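Local coordinates for yfhH hypothetical protein (Bacillus subtilis, PDB 1SF9), which is of unknown function but is a putative transcriptional regulator, a homodimer-forming member of the DUF1811 family, at residues M69-Y73 and G102-W106. Numbering follows the deposited sequence.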
loop_
_atom_site.group_PDB
_atom_site.type_symbol
_atom_site.label_atom_id
_atom_site.label_comp_id
_atom_site.label_asym_id
_atom_site.label_seq_id
_atom_site.Cartn_x
_atom_site.Cartn_y
_atom_site.Cartn_z
ATOM N N MET A 69 0.025 -0.233 3.486
ATOM C CA MET A 69 1.308 -0.898 3.273
ATOM C C MET A 69 1.452 -2.144 4.110
ATOM O O MET A 69 1.887 -3.186 3.614
ATOM C CB MET A 69 2.457 0.062 3.549
ATOM C CG MET A 69 2.604 1.079 2.479
ATOM S SD MET A 69 2.882 0.328 0.841
ATOM C CE MET A 69 4.223 -0.755 1.174
ATOM N N ALA A 70 1.083 -2.056 5.381
ATOM C CA ALA A 70 1.189 -3.228 6.252
ATOM C C ALA A 70 0.359 -4.372 5.683
ATOM O O ALA A 70 0.781 -5.542 5.698
ATOM C CB ALA A 70 0.725 -2.887 7.682
ATOM N N LYS A 71 -0.829 -4.049 5.192
ATOM C CA LYS A 71 -1.699 -5.066 4.613
ATOM C C LYS A 71 -1.047 -5.734 3.406
ATOM O O LYS A 71 -1.275 -6.909 3.152
ATOM C CB LYS A 71 -3.043 -4.458 4.181
ATOM C CG LYS A 71 -3.980 -4.187 5.350
ATOM C CD LYS A 71 -5.343 -3.659 4.888
ATOM C CE LYS A 71 -6.234 -3.420 6.107
ATOM N NZ LYS A 71 -7.578 -2.847 5.757
ATOM N N ALA A 72 -0.243 -4.992 2.656
ATOM C CA ALA A 72 0.388 -5.608 1.490
ATOM C C ALA A 72 1.394 -6.680 1.935
ATOM O O ALA A 72 1.631 -7.639 1.215
ATOM C CB ALA A 72 1.059 -4.536 0.617
ATOM N N TYR A 73 1.970 -6.526 3.127
ATOM C CA TYR A 73 2.928 -7.512 3.625
ATOM C C TYR A 73 2.287 -8.793 4.119
ATOM O O TYR A 73 2.972 -9.797 4.293
ATOM C CB TYR A 73 3.817 -6.901 4.718
ATOM C CG TYR A 73 4.935 -6.058 4.151
ATOM C CD1 TYR A 73 4.736 -4.695 3.866
ATOM C CD2 TYR A 73 6.180 -6.619 3.840
ATOM C CE1 TYR A 73 5.734 -3.928 3.284
ATOM C CE2 TYR A 73 7.191 -5.851 3.266
ATOM C CZ TYR A 73 6.954 -4.505 2.987
ATOM O OH TYR A 73 7.940 -3.779 2.379
ATOM N N GLY A 102 8.771 -6.914 -4.782
ATOM C CA GLY A 102 8.492 -6.681 -3.384
ATOM C C GLY A 102 6.992 -6.826 -3.171
ATOM O O GLY A 102 6.380 -7.795 -3.638
ATOM N N VAL A 103 6.389 -5.869 -2.466
ATOM C CA VAL A 103 4.947 -5.918 -2.235
ATOM C C VAL A 103 4.197 -5.006 -3.211
ATOM O O VAL A 103 3.028 -4.699 -3.007
ATOM C CB VAL A 103 4.573 -5.530 -0.764
ATOM C CG1 VAL A 103 5.280 -6.490 0.204
ATOM C CG2 VAL A 103 4.943 -4.104 -0.464
ATOM N N PHE A 104 4.869 -4.599 -4.280
ATOM C CA PHE A 104 4.207 -3.736 -5.260
ATOM C C PHE A 104 3.964 -4.412 -6.584
ATOM O O PHE A 104 4.652 -5.363 -6.981
ATOM C CB PHE A 104 5.044 -2.474 -5.525
ATOM C CG PHE A 104 5.105 -1.529 -4.356
ATOM C CD1 PHE A 104 4.130 -0.556 -4.205
ATOM C CD2 PHE A 104 6.100 -1.662 -3.379
ATOM C CE1 PHE A 104 4.132 0.295 -3.065
ATOM C CE2 PHE A 104 6.112 -0.822 -2.247
ATOM C CZ PHE A 104 5.125 0.147 -2.096
ATOM N N ALA A 105 2.932 -3.932 -7.259
ATOM C CA ALA A 105 2.659 -4.397 -8.595
ATOM C C ALA A 105 2.965 -3.190 -9.491
ATOM O O ALA A 105 2.430 -2.093 -9.303
ATOM C CB ALA A 105 1.197 -4.800 -8.741
ATOM N N TRP A 106 3.858 -3.401 -10.451
ATOM C CA TRP A 106 4.176 -2.362 -11.423
ATOM C C TRP A 106 3.291 -2.648 -12.626
ATOM O O TRP A 106 3.181 -3.800 -13.067
ATOM C CB TRP A 106 5.647 -2.429 -11.815
ATOM C CG TRP A 106 6.520 -1.891 -10.736
ATOM C CD1 TRP A 106 6.984 -2.561 -9.647
ATOM C CD2 TRP A 106 6.972 -0.537 -10.601
ATOM N NE1 TRP A 106 7.708 -1.704 -8.829
ATOM C CE2 TRP A 106 7.711 -0.459 -9.397
ATOM C CE3 TRP A 106 6.821 0.613 -11.380
ATOM C CZ2 TRP A 106 8.308 0.731 -8.954
ATOM C CZ3 TRP A 106 7.420 1.805 -10.938
ATOM C CH2 TRP A 106 8.150 1.848 -9.739
#
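Ala72 and Val103 mark the closest approach of the two backbones, with their CA atoms 5.9 Å apart, where the C-terminal part of helix 57-74 meets the turn that leads into strand 104-109. No hydrogen bond joins the two segments; the contact is made by side chains. Val103 sits in the middle. Val103 CG1 lies over the centre of the Tyr73 ring, 3.6 Å from the centroid and 10° off the ring normal, a CH-pi contact. Val103 CG2 is on the same side of that ring, at the rim by CE1, and also touches Met69 CE at 3.8 Å. At the branch point, Val103 CB packs on Ala72 CB at 3.9 Å. Tyr73 has CG anti to its carbonyl carbon (chi1 -80°), which helps turn one ring face to the valine; the two side chains cross at about a right angle. A serine here would probably strip Val103 CG1 of its aromatic cover and open a gap beside it.

Met69 makes the second half of the contact, described for one of its two modelled conformers and so less certain. Its chain bends at chi2 and chi3. Met69 CE comes within 3.5 Å of Phe104 CZ. Met69 SD is 4.8 Å from the Phe104 ring centroid, 57° off the normal, an oblique Met-aromatic contact. The Met69 side chain also lies about 3 Å from a bound platinum(II) ion. Met25 and Glu26 of helix 17-30 and Pro120 of strand 115-120 border this side. Val103 is also tied by a backbone hydrogen bond to Ile121. The contact packs helix 57-74 against a beta hairpin of strands 94-101 and 104-109, whose Gly102-Val103 torsions fit a type II' turn.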